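PDB 6GKZ: coclaurine N-methyltransferase from Coptis japonica, which probably transfers a methyl group from S-adenosyl-L-methionine to the ring nitrogen of coclaurine and related benzylisoquinolines in alkaloid biosynthesis. Local coordinates for residues G87-G92 with A110-Y115; L128-G133 with I194-L199; A152-V157 with V175-A180; L225-H230 with I257-S262. All coordinates share one frame; numbering follows the deposited sequence.

Interaction 1: G87-G92 with A110-Y115; sequences GSNLKG and AMLDLY. With SAH (S-adenosyl-L-homocysteine), chain E.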
# COMPACT_ATOMS: atom_id res chain seq x y z
N GLY A 87 -30.00 -1.19 14.04
CA GLY A 87 -31.13 -1.20 13.13
C GLY A 87 -31.80 -2.56 13.17
O GLY A 87 -31.46 -3.39 14.03
N SER A 88 -32.71 -2.81 12.24
CA SER A 88 -33.46 -4.06 12.18
C SER A 88 -32.61 -5.24 11.72
O SER A 88 -33.00 -6.40 11.87
CB SER A 88 -34.67 -3.92 11.26
OG SER A 88 -35.46 -2.81 11.65
N ASN A 89 -31.45 -4.94 11.16
CA ASN A 89 -30.54 -6.00 10.75
C ASN A 89 -29.55 -6.37 11.85
O ASN A 89 -28.81 -7.35 11.73
CB ASN A 89 -29.78 -5.59 9.48
CG ASN A 89 -30.70 -5.38 8.29
OD1 ASN A 89 -31.06 -6.33 7.59
ND2 ASN A 89 -31.10 -4.13 8.06
N LEU A 90 -29.52 -5.57 12.92
CA LEU A 90 -28.56 -5.75 14.00
C LEU A 90 -27.14 -5.85 13.47
O LEU A 90 -26.34 -6.66 13.95
CB LEU A 90 -28.88 -7.01 14.83
CG LEU A 90 -30.33 -7.18 15.29
CD1 LEU A 90 -30.51 -8.40 16.22
CD2 LEU A 90 -30.86 -5.91 15.93
N LYS A 91 -26.83 -5.02 12.48
CA LYS A 91 -25.47 -4.90 11.97
C LYS A 91 -24.60 -4.10 12.96
O LYS A 91 -24.71 -2.88 13.07
CB LYS A 91 -25.46 -4.23 10.58
CG LYS A 91 -24.14 -4.36 9.84
CD LYS A 91 -24.20 -3.74 8.44
CE LYS A 91 -22.98 -4.11 7.58
NZ LYS A 91 -21.63 -3.74 8.15
N GLY A 92 -23.73 -4.81 13.67
CA GLY A 92 -22.84 -4.19 14.62
C GLY A 92 -21.51 -3.92 13.97
O GLY A 92 -20.48 -4.42 14.40
N ALA A 110 -28.02 -0.85 2.40
CA ALA A 110 -27.11 -0.34 1.40
C ALA A 110 -25.70 -0.92 1.58
O ALA A 110 -25.05 -1.27 0.60
CB ALA A 110 -27.07 1.18 1.46
N MSE A 111 -25.25 -1.03 2.83
CA MSE A 111 -23.91 -1.55 3.11
C MSE A 111 -23.83 -3.05 2.82
O MSE A 111 -22.87 -3.54 2.21
CB MSE A 111 -23.50 -1.27 4.57
CG MSE A 111 -22.09 -1.74 4.93
SE MSE A 111 -20.64 -0.94 3.83
CE MSE A 111 -19.95 0.43 5.06
N LEU A 112 -24.86 -3.76 3.24
CA LEU A 112 -24.97 -5.18 2.98
C LEU A 112 -25.00 -5.51 1.48
O LEU A 112 -24.38 -6.48 1.05
CB LEU A 112 -26.21 -5.72 3.68
CG LEU A 112 -26.10 -5.78 5.20
CD1 LEU A 112 -27.43 -6.15 5.80
CD2 LEU A 112 -25.03 -6.78 5.65
N ASP A 113 -25.72 -4.70 0.71
CA ASP A 113 -25.80 -4.86 -0.74
C ASP A 113 -24.45 -4.55 -1.39
O ASP A 113 -24.08 -5.12 -2.43
CB ASP A 113 -26.87 -3.94 -1.33
CG ASP A 113 -28.29 -4.42 -1.06
OD1 ASP A 113 -28.49 -5.63 -0.82
OD2 ASP A 113 -29.21 -3.57 -1.10
N LEU A 114 -23.72 -3.62 -0.80
CA LEU A 114 -22.41 -3.27 -1.32
C LEU A 114 -21.45 -4.45 -1.13
O LEU A 114 -20.64 -4.76 -2.01
CB LEU A 114 -21.88 -2.02 -0.64
CG LEU A 114 -20.58 -1.48 -1.19
CD1 LEU A 114 -20.77 -1.12 -2.67
CD2 LEU A 114 -20.15 -0.27 -0.36
N TYR A 115 -21.55 -5.12 0.02
CA TYR A 115 -20.76 -6.33 0.27
C TYR A 115 -21.04 -7.35 -0.82
O TYR A 115 -20.11 -7.96 -1.34
CB TYR A 115 -21.07 -6.95 1.65
CG TYR A 115 -20.69 -6.12 2.85
CD1 TYR A 115 -19.81 -5.05 2.75
CD2 TYR A 115 -21.24 -6.39 4.09
CE1 TYR A 115 -19.48 -4.27 3.85
CE2 TYR A 115 -20.92 -5.62 5.19
CZ TYR A 115 -20.05 -4.56 5.07
OH TYR A 115 -19.75 -3.80 6.18
N SAH E . -19.22 -9.06 10.94
CA SAH E . -20.15 -8.85 12.05
CB SAH E . -19.42 -8.96 13.40
CG SAH E . -18.05 -8.30 13.52
SD SAH E . -17.65 -7.89 15.24
C SAH E . -20.91 -7.52 11.96
O SAH E . -21.98 -7.35 12.54
OXT SAH E . -20.47 -6.60 11.28
C5' SAH E . -16.49 -9.26 15.53
C4' SAH E . -17.24 -10.58 15.64
O4' SAH E . -16.38 -11.65 15.37
C3' SAH E . -17.88 -10.88 16.99
O3' SAH E . -19.21 -10.40 17.03
C2' SAH E . -17.88 -12.39 17.06
O2' SAH E . -19.16 -12.89 16.67
C1' SAH E . -16.81 -12.80 16.06
N9 SAH E . -15.59 -13.30 16.67
C8 SAH E . -14.66 -12.58 17.36
N7 SAH E . -13.66 -13.42 17.72
C5 SAH E . -13.96 -14.66 17.24
C6 SAH E . -13.32 -15.89 17.29
N6 SAH E . -12.15 -16.00 17.92
N1 SAH E . -13.89 -16.98 16.69
C2 SAH E . -15.09 -16.87 16.03
N3 SAH E . -15.74 -15.65 15.98
C4 SAH E . -15.17 -14.58 16.56

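Interaction 2: L128-G133 with I194-L199; sequences LDLGCG and ILVIEL. With SAH (S-adenosyl-L-homocysteine), chain E.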
# COMPACT_ATOMS: atom_id res chain seq x y z
N LEU A 128 -19.36 -18.29 3.16
CA LEU A 128 -18.92 -18.33 4.55
C LEU A 128 -18.82 -16.94 5.17
O LEU A 128 -18.04 -16.10 4.72
CB LEU A 128 -17.56 -19.01 4.66
CG LEU A 128 -17.10 -19.13 6.11
CD1 LEU A 128 -17.99 -20.17 6.74
CD2 LEU A 128 -15.63 -19.55 6.18
N ASP A 129 -19.62 -16.71 6.21
CA ASP A 129 -19.58 -15.45 6.93
C ASP A 129 -18.77 -15.65 8.22
O ASP A 129 -19.29 -16.16 9.21
CB ASP A 129 -21.00 -14.97 7.24
CG ASP A 129 -21.03 -13.62 7.94
OD1 ASP A 129 -19.99 -12.94 7.97
OD2 ASP A 129 -22.11 -13.25 8.47
N LEU A 130 -17.48 -15.28 8.19
CA LEU A 130 -16.59 -15.53 9.33
C LEU A 130 -16.68 -14.43 10.36
O LEU A 130 -16.34 -13.28 10.08
CB LEU A 130 -15.14 -15.63 8.87
CG LEU A 130 -14.61 -16.93 8.34
CD1 LEU A 130 -13.14 -16.75 8.09
CD2 LEU A 130 -14.86 -18.05 9.35
N GLY A 131 -17.10 -14.78 11.58
CA GLY A 131 -17.30 -13.78 12.61
C GLY A 131 -18.55 -12.98 12.28
O GLY A 131 -18.47 -11.83 11.86
N CYS A 132 -19.71 -13.61 12.50
CA CYS A 132 -20.97 -13.16 11.89
C CYS A 132 -21.80 -12.23 12.76
O CYS A 132 -22.81 -11.72 12.29
CB CYS A 132 -21.82 -14.38 11.51
SG CYS A 132 -22.22 -15.47 12.91
N GLY A 133 -21.38 -12.01 14.00
CA GLY A 133 -22.11 -11.14 14.90
C GLY A 133 -23.53 -11.64 15.02
O GLY A 133 -23.76 -12.80 15.35
N ILE A 194 -16.00 -16.12 0.81
CA ILE A 194 -15.80 -15.95 2.23
C ILE A 194 -15.86 -14.48 2.55
O ILE A 194 -15.17 -13.67 1.92
CB ILE A 194 -14.47 -16.54 2.69
CG1 ILE A 194 -14.37 -18.01 2.26
CG2 ILE A 194 -14.33 -16.37 4.19
CD1 ILE A 194 -13.23 -18.78 2.87
N LEU A 195 -16.69 -14.13 3.52
CA LEU A 195 -16.84 -12.74 3.90
C LEU A 195 -16.37 -12.54 5.33
O LEU A 195 -16.81 -13.24 6.23
CB LEU A 195 -18.30 -12.31 3.72
CG LEU A 195 -18.86 -11.96 2.34
CD1 LEU A 195 -18.49 -13.00 1.32
CD2 LEU A 195 -20.34 -11.91 2.43
N VAL A 196 -15.43 -11.60 5.52
CA VAL A 196 -14.90 -11.23 6.84
C VAL A 196 -15.17 -9.75 7.12
O VAL A 196 -14.48 -8.88 6.58
CB VAL A 196 -13.37 -11.47 6.95
CG1 VAL A 196 -12.85 -11.03 8.31
CG2 VAL A 196 -13.00 -12.93 6.67
N ILE A 197 -16.15 -9.45 7.96
CA ILE A 197 -16.48 -8.05 8.22
C ILE A 197 -15.96 -7.64 9.60
O ILE A 197 -16.57 -7.97 10.63
CB ILE A 197 -18.01 -7.77 8.12
CG1 ILE A 197 -18.57 -8.27 6.79
CG2 ILE A 197 -18.32 -6.29 8.32
CD1 ILE A 197 -17.81 -7.82 5.58
N GLU A 198 -14.83 -6.93 9.61
CA GLU A 198 -14.28 -6.33 10.83
C GLU A 198 -13.94 -7.33 11.94
O GLU A 198 -14.10 -7.05 13.12
CB GLU A 198 -15.24 -5.27 11.38
CG GLU A 198 -15.37 -4.06 10.46
CD GLU A 198 -16.31 -2.99 10.99
OE1 GLU A 198 -16.21 -2.64 12.18
OE2 GLU A 198 -17.17 -2.51 10.22
N LEU A 199 -13.41 -8.49 11.54
CA LEU A 199 -12.91 -9.47 12.49
C LEU A 199 -11.38 -9.37 12.73
O LEU A 199 -10.89 -9.64 13.84
CB LEU A 199 -13.26 -10.87 11.99
CG LEU A 199 -12.75 -12.01 12.85
CD1 LEU A 199 -13.66 -12.20 14.05
CD2 LEU A 199 -12.65 -13.27 12.03
N SAH E . -19.22 -9.06 10.94
CA SAH E . -20.15 -8.85 12.05
CB SAH E . -19.42 -8.96 13.40
CG SAH E . -18.05 -8.30 13.52
SD SAH E . -17.65 -7.89 15.24
C SAH E . -20.91 -7.52 11.96
O SAH E . -21.98 -7.35 12.54
OXT SAH E . -20.47 -6.60 11.28
C5' SAH E . -16.49 -9.26 15.53
C4' SAH E . -17.24 -10.58 15.64
O4' SAH E . -16.38 -11.65 15.37
C3' SAH E . -17.88 -10.88 16.99
O3' SAH E . -19.21 -10.40 17.03
C2' SAH E . -17.88 -12.39 17.06
O2' SAH E . -19.16 -12.89 16.67
C1' SAH E . -16.81 -12.80 16.06
N9 SAH E . -15.59 -13.30 16.67
C8 SAH E . -14.66 -12.58 17.36
N7 SAH E . -13.66 -13.42 17.72
C5 SAH E . -13.96 -14.66 17.24
C6 SAH E . -13.32 -15.89 17.29
N6 SAH E . -12.15 -16.00 17.92
N1 SAH E . -13.89 -16.98 16.69
C2 SAH E . -15.09 -16.87 16.03
N3 SAH E . -15.74 -15.65 15.98
C4 SAH E . -15.17 -14.58 16.56
O HOH W 1 -17.76 -11.59 9.04

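Interaction 3: A152-V157 with V175-A180; sequences AVTNSV and VEVKLA. With SAH (S-adenosyl-L-homocysteine), chain E.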
# COMPACT_ATOMS: atom_id res chain seq x y z
N ALA A 152 -22.55 -19.46 8.65
CA ALA A 152 -22.09 -18.40 9.54
C ALA A 152 -21.21 -18.99 10.62
O ALA A 152 -21.44 -20.12 11.06
CB ALA A 152 -23.28 -17.67 10.16
N VAL A 153 -20.19 -18.26 11.04
CA VAL A 153 -19.32 -18.77 12.09
C VAL A 153 -19.18 -17.77 13.22
O VAL A 153 -18.98 -16.58 13.00
CB VAL A 153 -17.92 -19.11 11.56
CG1 VAL A 153 -17.05 -19.55 12.70
CG2 VAL A 153 -18.00 -20.21 10.50
N THR A 154 -19.32 -18.26 14.45
CA THR A 154 -19.20 -17.44 15.64
C THR A 154 -18.76 -18.30 16.82
O THR A 154 -18.93 -19.52 16.81
CB THR A 154 -20.52 -16.73 15.98
OG1 THR A 154 -20.35 -15.97 17.19
CG2 THR A 154 -21.67 -17.74 16.16
N ASN A 155 -18.16 -17.67 17.81
CA ASN A 155 -17.73 -18.36 19.03
C ASN A 155 -18.70 -18.14 20.20
O ASN A 155 -18.42 -18.54 21.32
CB ASN A 155 -16.32 -17.90 19.43
CG ASN A 155 -16.26 -16.41 19.71
OD1 ASN A 155 -17.09 -15.65 19.22
ND2 ASN A 155 -15.28 -15.99 20.50
N SER A 156 -19.85 -17.52 19.92
CA SER A 156 -20.86 -17.25 20.95
C SER A 156 -22.14 -18.06 20.75
O SER A 156 -22.73 -18.05 19.66
CB SER A 156 -21.20 -15.76 20.97
OG SER A 156 -22.53 -15.59 21.41
N VAL A 157 -22.57 -18.74 21.80
CA VAL A 157 -23.79 -19.55 21.77
C VAL A 157 -25.07 -18.72 21.66
O VAL A 157 -26.04 -19.14 21.03
CB VAL A 157 -23.86 -20.44 23.02
CG1 VAL A 157 -25.30 -20.87 23.29
CG2 VAL A 157 -22.91 -21.63 22.86
N VAL A 175 -29.40 -21.40 5.59
CA VAL A 175 -28.47 -20.88 6.59
C VAL A 175 -27.97 -21.99 7.48
O VAL A 175 -28.74 -22.84 7.91
CB VAL A 175 -29.09 -19.82 7.49
CG1 VAL A 175 -28.07 -19.40 8.55
CG2 VAL A 175 -29.55 -18.62 6.68
N GLU A 176 -26.67 -21.98 7.77
CA GLU A 176 -26.08 -22.91 8.73
C GLU A 176 -25.15 -22.14 9.67
O GLU A 176 -24.35 -21.31 9.22
CB GLU A 176 -25.32 -24.02 7.99
CG GLU A 176 -24.64 -25.04 8.91
CD GLU A 176 -25.62 -25.77 9.84
OE1 GLU A 176 -26.82 -25.90 9.48
OE2 GLU A 176 -25.18 -26.21 10.94
N VAL A 177 -25.24 -22.38 10.97
CA VAL A 177 -24.35 -21.71 11.91
C VAL A 177 -23.37 -22.69 12.55
O VAL A 177 -23.78 -23.68 13.13
CB VAL A 177 -25.10 -20.98 13.05
CG1 VAL A 177 -24.16 -20.04 13.78
CG2 VAL A 177 -26.27 -20.20 12.50
N LYS A 178 -22.08 -22.41 12.42
CA LYS A 178 -21.06 -23.19 13.10
C LYS A 178 -20.58 -22.44 14.34
O LYS A 178 -20.29 -21.24 14.29
CB LYS A 178 -19.88 -23.50 12.18
CG LYS A 178 -20.14 -24.60 11.16
CD LYS A 178 -18.84 -25.02 10.48
CE LYS A 178 -19.10 -25.97 9.32
NZ LYS A 178 -20.05 -27.07 9.70
N LEU A 179 -20.51 -23.15 15.46
CA LEU A 179 -19.98 -22.61 16.69
C LEU A 179 -18.49 -22.92 16.77
O LEU A 179 -18.12 -24.06 16.97
CB LEU A 179 -20.69 -23.21 17.90
CG LEU A 179 -20.27 -22.58 19.23
CD1 LEU A 179 -20.87 -21.19 19.33
CD2 LEU A 179 -20.66 -23.46 20.42
N ALA A 180 -17.64 -21.91 16.61
CA ALA A 180 -16.22 -22.17 16.61
C ALA A 180 -15.41 -20.97 17.05
O ALA A 180 -15.85 -19.83 16.95
CB ALA A 180 -15.77 -22.64 15.21
N SAH E . -19.22 -9.06 10.94
CA SAH E . -20.15 -8.85 12.05
CB SAH E . -19.42 -8.96 13.40
CG SAH E . -18.05 -8.30 13.52
SD SAH E . -17.65 -7.89 15.24
C SAH E . -20.91 -7.52 11.96
O SAH E . -21.98 -7.35 12.54
OXT SAH E . -20.47 -6.60 11.28
C5' SAH E . -16.49 -9.26 15.53
C4' SAH E . -17.24 -10.58 15.64
O4' SAH E . -16.38 -11.65 15.37
C3' SAH E . -17.88 -10.88 16.99
O3' SAH E . -19.21 -10.40 17.03
C2' SAH E . -17.88 -12.39 17.06
O2' SAH E . -19.16 -12.89 16.67
C1' SAH E . -16.81 -12.80 16.06
N9 SAH E . -15.59 -13.30 16.67
C8 SAH E . -14.66 -12.58 17.36
N7 SAH E . -13.66 -13.42 17.72
C5 SAH E . -13.96 -14.66 17.24
C6 SAH E . -13.32 -15.89 17.29
N6 SAH E . -12.15 -16.00 17.92
N1 SAH E . -13.89 -16.98 16.69
C2 SAH E . -15.09 -16.87 16.03
N3 SAH E . -15.74 -15.65 15.98
C4 SAH E . -15.17 -14.58 16.56

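Interaction 4: L225-H230 with I257-S262; sequences LEHICH and IIPSAS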
# COMPACT_ATOMS: atom_id res chain seq x y z
N LEU A 225 -12.92 -8.81 2.45
CA LEU A 225 -12.61 -8.31 3.77
C LEU A 225 -12.99 -6.83 3.92
O LEU A 225 -12.65 -6.01 3.06
CB LEU A 225 -11.12 -8.49 4.03
CG LEU A 225 -10.52 -7.70 5.17
CD1 LEU A 225 -10.82 -8.38 6.48
CD2 LEU A 225 -9.02 -7.58 4.94
N GLU A 226 -13.70 -6.50 5.00
CA GLU A 226 -13.81 -5.10 5.40
C GLU A 226 -13.01 -4.87 6.68
O GLU A 226 -13.12 -5.65 7.64
CB GLU A 226 -15.26 -4.68 5.62
CG GLU A 226 -15.40 -3.32 6.37
CD GLU A 226 -16.84 -2.87 6.50
OE1 GLU A 226 -17.46 -2.48 5.48
OE2 GLU A 226 -17.38 -2.90 7.62
N HIS A 227 -12.22 -3.81 6.72
CA HIS A 227 -11.63 -3.44 8.01
C HIS A 227 -11.48 -1.94 8.23
O HIS A 227 -11.34 -1.17 7.28
CB HIS A 227 -10.28 -4.13 8.19
CG HIS A 227 -9.26 -3.69 7.19
ND1 HIS A 227 -8.36 -2.67 7.44
CD2 HIS A 227 -8.98 -4.14 5.94
CE1 HIS A 227 -7.58 -2.51 6.39
NE2 HIS A 227 -7.94 -3.38 5.47
N ILE A 228 -11.53 -1.53 9.50
CA ILE A 228 -11.27 -0.14 9.84
C ILE A 228 -9.78 0.09 9.73
O ILE A 228 -9.00 -0.87 9.71
CB ILE A 228 -11.76 0.24 11.24
CG1 ILE A 228 -11.07 -0.63 12.30
CG2 ILE A 228 -13.27 0.13 11.33
CD1 ILE A 228 -10.95 0.01 13.65
N CYS A 229 -9.37 1.34 9.66
CA CYS A 229 -7.97 1.61 9.39
C CYS A 229 -7.71 3.07 9.54
O CYS A 229 -8.64 3.86 9.67
CB CYS A 229 -7.60 1.16 7.97
SG CYS A 229 -8.40 2.11 6.62
N HIS A 230 -6.43 3.42 9.51
CA HIS A 230 -6.03 4.77 9.21
C HIS A 230 -5.51 4.80 7.78
O HIS A 230 -4.95 3.82 7.27
CB HIS A 230 -4.98 5.28 10.18
CG HIS A 230 -4.66 6.72 9.97
ND1 HIS A 230 -3.72 7.15 9.05
CD2 HIS A 230 -5.20 7.84 10.51
CE1 HIS A 230 -3.68 8.47 9.05
NE2 HIS A 230 -4.56 8.91 9.94
N ILE A 257 -6.08 -3.90 16.89
CA ILE A 257 -5.07 -3.37 16.01
C ILE A 257 -5.74 -2.46 14.99
O ILE A 257 -6.73 -2.83 14.39
CB ILE A 257 -4.31 -4.50 15.29
CG1 ILE A 257 -3.39 -5.22 16.28
CG2 ILE A 257 -3.51 -3.94 14.12
CD1 ILE A 257 -2.41 -6.17 15.63
N ILE A 258 -5.21 -1.26 14.83
CA ILE A 258 -5.68 -0.37 13.79
C ILE A 258 -4.73 -0.52 12.62
O ILE A 258 -3.59 -0.06 12.67
CB ILE A 258 -5.72 1.11 14.26
CG1 ILE A 258 -6.38 1.22 15.64
CG2 ILE A 258 -6.40 1.99 13.25
CD1 ILE A 258 -7.77 0.69 15.69
N PRO A 259 -5.19 -1.20 11.56
CA PRO A 259 -4.37 -1.36 10.35
C PRO A 259 -4.28 -0.06 9.54
O PRO A 259 -5.09 0.86 9.74
CB PRO A 259 -5.13 -2.43 9.55
CG PRO A 259 -6.21 -2.95 10.46
CD PRO A 259 -6.50 -1.86 11.42
N SER A 260 -3.30 0.03 8.65
CA SER A 260 -3.33 1.03 7.59
C SER A 260 -4.27 0.58 6.47
O SER A 260 -4.60 -0.61 6.37
CB SER A 260 -1.93 1.26 7.03
OG SER A 260 -1.40 0.03 6.55
N ALA A 261 -4.70 1.51 5.63
CA ALA A 261 -5.57 1.15 4.51
C ALA A 261 -4.93 0.04 3.68
O ALA A 261 -5.61 -0.87 3.20
CB ALA A 261 -5.82 2.36 3.65
N SER A 262 -3.61 0.11 3.55
CA SER A 262 -2.86 -0.79 2.71
C SER A 262 -2.39 -2.06 3.42
O SER A 262 -1.66 -2.85 2.84
CB SER A 262 -1.61 -0.09 2.17
OG SER A 262 -0.66 -0.01 3.23
O HOH W 2 -5.57 -3.63 3.71

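Interaction 1: G87-G92 with A110-Y115
K91 donates a hydrogen bond from NZ to Y115 OH, 2.7 Å away, across a largely buried interface. The lysine is extended as far as CE. Its last torsion (chi4 -57°) then bends and sets NZ against the phenol oxygen. NZ also has S93 OG and C94 O as hydrogen-bond partners, so three oxygens grip the ammonium group. Y115 OH is held from a second direction by E226 OE1 on strand 221-230. The bond therefore ties the loop to the sheet as well as to the helix.

This is the loop between helices 79-85 and 104-118, whose far end reaches the cofactor site of the methyltransferase domain. G87 to L90 form a type I beta turn, closed by L90 N to G87 O. Ligand contact comes at the far end. G92 N gives a weak hydrogen bond to SAH O, a carboxylate oxygen of S-adenosyl-L-homocysteine, at 3.3 Å and bent to 133°.

The apolar part of the contact lies along the same lysine. K91 CE rests 3.5 Å from Y115 CE2, approaching the ring obliquely. M111, present as selenomethionine, brings CG to 3.7 Å from K91 CE before its chain bends away. L112 CD2 meets K91 CE at 3.9 Å. L112 CD1 reaches N89 OD1 at 4.1 Å, the two side chains sliding past each other. N89 ND2 is itself bonded to E108 OE1, on the same helix 104-118.

Interaction 2: L128-G133 with I194-L199
The peptide groups of L128 and L195 are joined across two parallel strands, the N-H pointing nearly straight at the carbonyl oxygen. L195 N reaches L128 O at 2.7 Å, with an angle of 175°. L195 O in turn accepts from L130 N at 2.9 Å. The flat carboxylate of D129 lies on the same side of the sheet as L195. A water lies within hydrogen-bonding distance of D129 OD1 and probably donates to it. The same water accepts from I197 N at 2.9 Å. It bridges the strands beyond the last direct bond, where they begin to splay.

Strands 126-130 and 191-197 lie in the middle of the Rossmann-type sheet. G131 and G133 are consistent with a GxGxxA glycine motif after its first strand, and G133 is itself a ligand-binding residue. G131 has positive phi, and a CB there would clash with L199 CD1.

On the other side of the sheet L128, L130, I194 and V196 form a hydrophobic layer. L128 and I194 lie side by side, CD2 to CG2 at 4.0 Å. L130 CD1 sits at 4.1 Å from both I194 CG2 and V196 CG2. An alanine in place of I194 would probably leave L128 CD2 and L130 CD1 without the methyl they share, opening a gap in this layer.

Past the strand ends SAH N donates to G131 O at 3.0 Å and to I197 O at 2.9 Å. L199 turns CG anti to its backbone nitrogen (chi1 178°), which brings L199 CD1 to 3.1 Å from SAH O4' of the ribose.

Interaction 3: A152-V157 with V175-A180
L179 reaches over the end of the neighbouring strand. CB leaves on the side of the sheet that carries T154 and V177, with CG opposite the backbone nitrogen (chi1 -174°), and the branched end then swings over the neighbouring segment. L179 CG passes 4.1 Å from T154 O. L179 CD1 comes closer to T154 O, at 3.6 Å, and also rests against the carbonyl carbon of S156. L179 CD2 ends on V157 CG2, 3.8 Å away, at the start of helix 157-170.

The two strands run parallel in register. Four backbone bonds alternate: A152 N to E176 O, K178 N to A152 O, T154 N to K178 O and A180 N to T154 O. In the last, A180 N comes in tilted from the carbonyl plane, 2.7 Å from T154 O. On one side of the sheet T154 CG2 touches V177 CG1. On the other, V153 CG1 meets A180 CB.

The turn is held by side chains. T154 OG1 accepts from S156 N in an ST turn and is also bonded to Q159, a ligand-binding residue. S156 is the N-cap, with OG bonded to Q159 N. N155 CB lies 3.2 Å from A180 O, and N155 OD1 lies 3.5 Å from SAH C4 of the adenine. Strand 149-154, helix 157-170 and strand 175-179 form a beta-alpha-beta unit, whose first turn meets the cofactor's ribose and adenine as in Rossmann-type methyltransferases.

Interaction 4: L225-H230 with I257-S262
H230 and the P259-A261 backbone exchange two hydrogen bonds. H230 N donates to P259 O at 2.9 Å, and A261 N donates to H230 O at 2.8 Å. The second is bent, at 130°. They make a single bridge, and the touching backbones run almost at right angles. H227 adds polar links. H227 ND1 donates to I228 O, 3.0 Å away, from above the carbonyl plane. NE2 is bonded to a water that donates to A261 O.

This is the end of strand 221-230, where the central methyltransferase sheet meets the segment following the short strand 257-258. The second subunit packs here too, its Y44 against A261.

H227 CG sits between the backbone nitrogen and carbonyl carbon (chi1 64°), which turns the ring over to P259. S260 O lies in the ring plane at its edge, 3.5 Å from H227 CE1. P259 CG approaches ND1 obliquely. An alanine replacing H227 would probably leave I228 O without this donor, loosen the bridging water and open a gap beside P259.

Further out, I228 CD1 and I258 CD1 meet at 3.8 Å. C229 SG rests 3.9 Å from A261 CB, while P259 CD sits 3.2 Å from I228 O.

Interactions 2, 3 and 4 all reach the seven-stranded mixed sheet, where strands 175-179, 149-154, 126-130, 191-197 and 221-230 lie in that order. Interaction 1 comes first along the chain, and its helix 104-118 leads into strand 126-130. Interaction 3 is nested in the loop closed by interaction 2, their centres about 10 Å apart and joined by backbone bonds between D129, C132 and V153. Interaction 4 closes last. E226 links it to V196 and E198 of interaction 2 and to Y115 of interaction 1. Interactions 3 and 4 lie about 24 Å apart between centres. Interactions 1, 2 and 3 all touch the bound S-adenosyl-L-homocysteine, so the loop and the strand ends each contribute to its site, which Q159, D181 and I182 help complete.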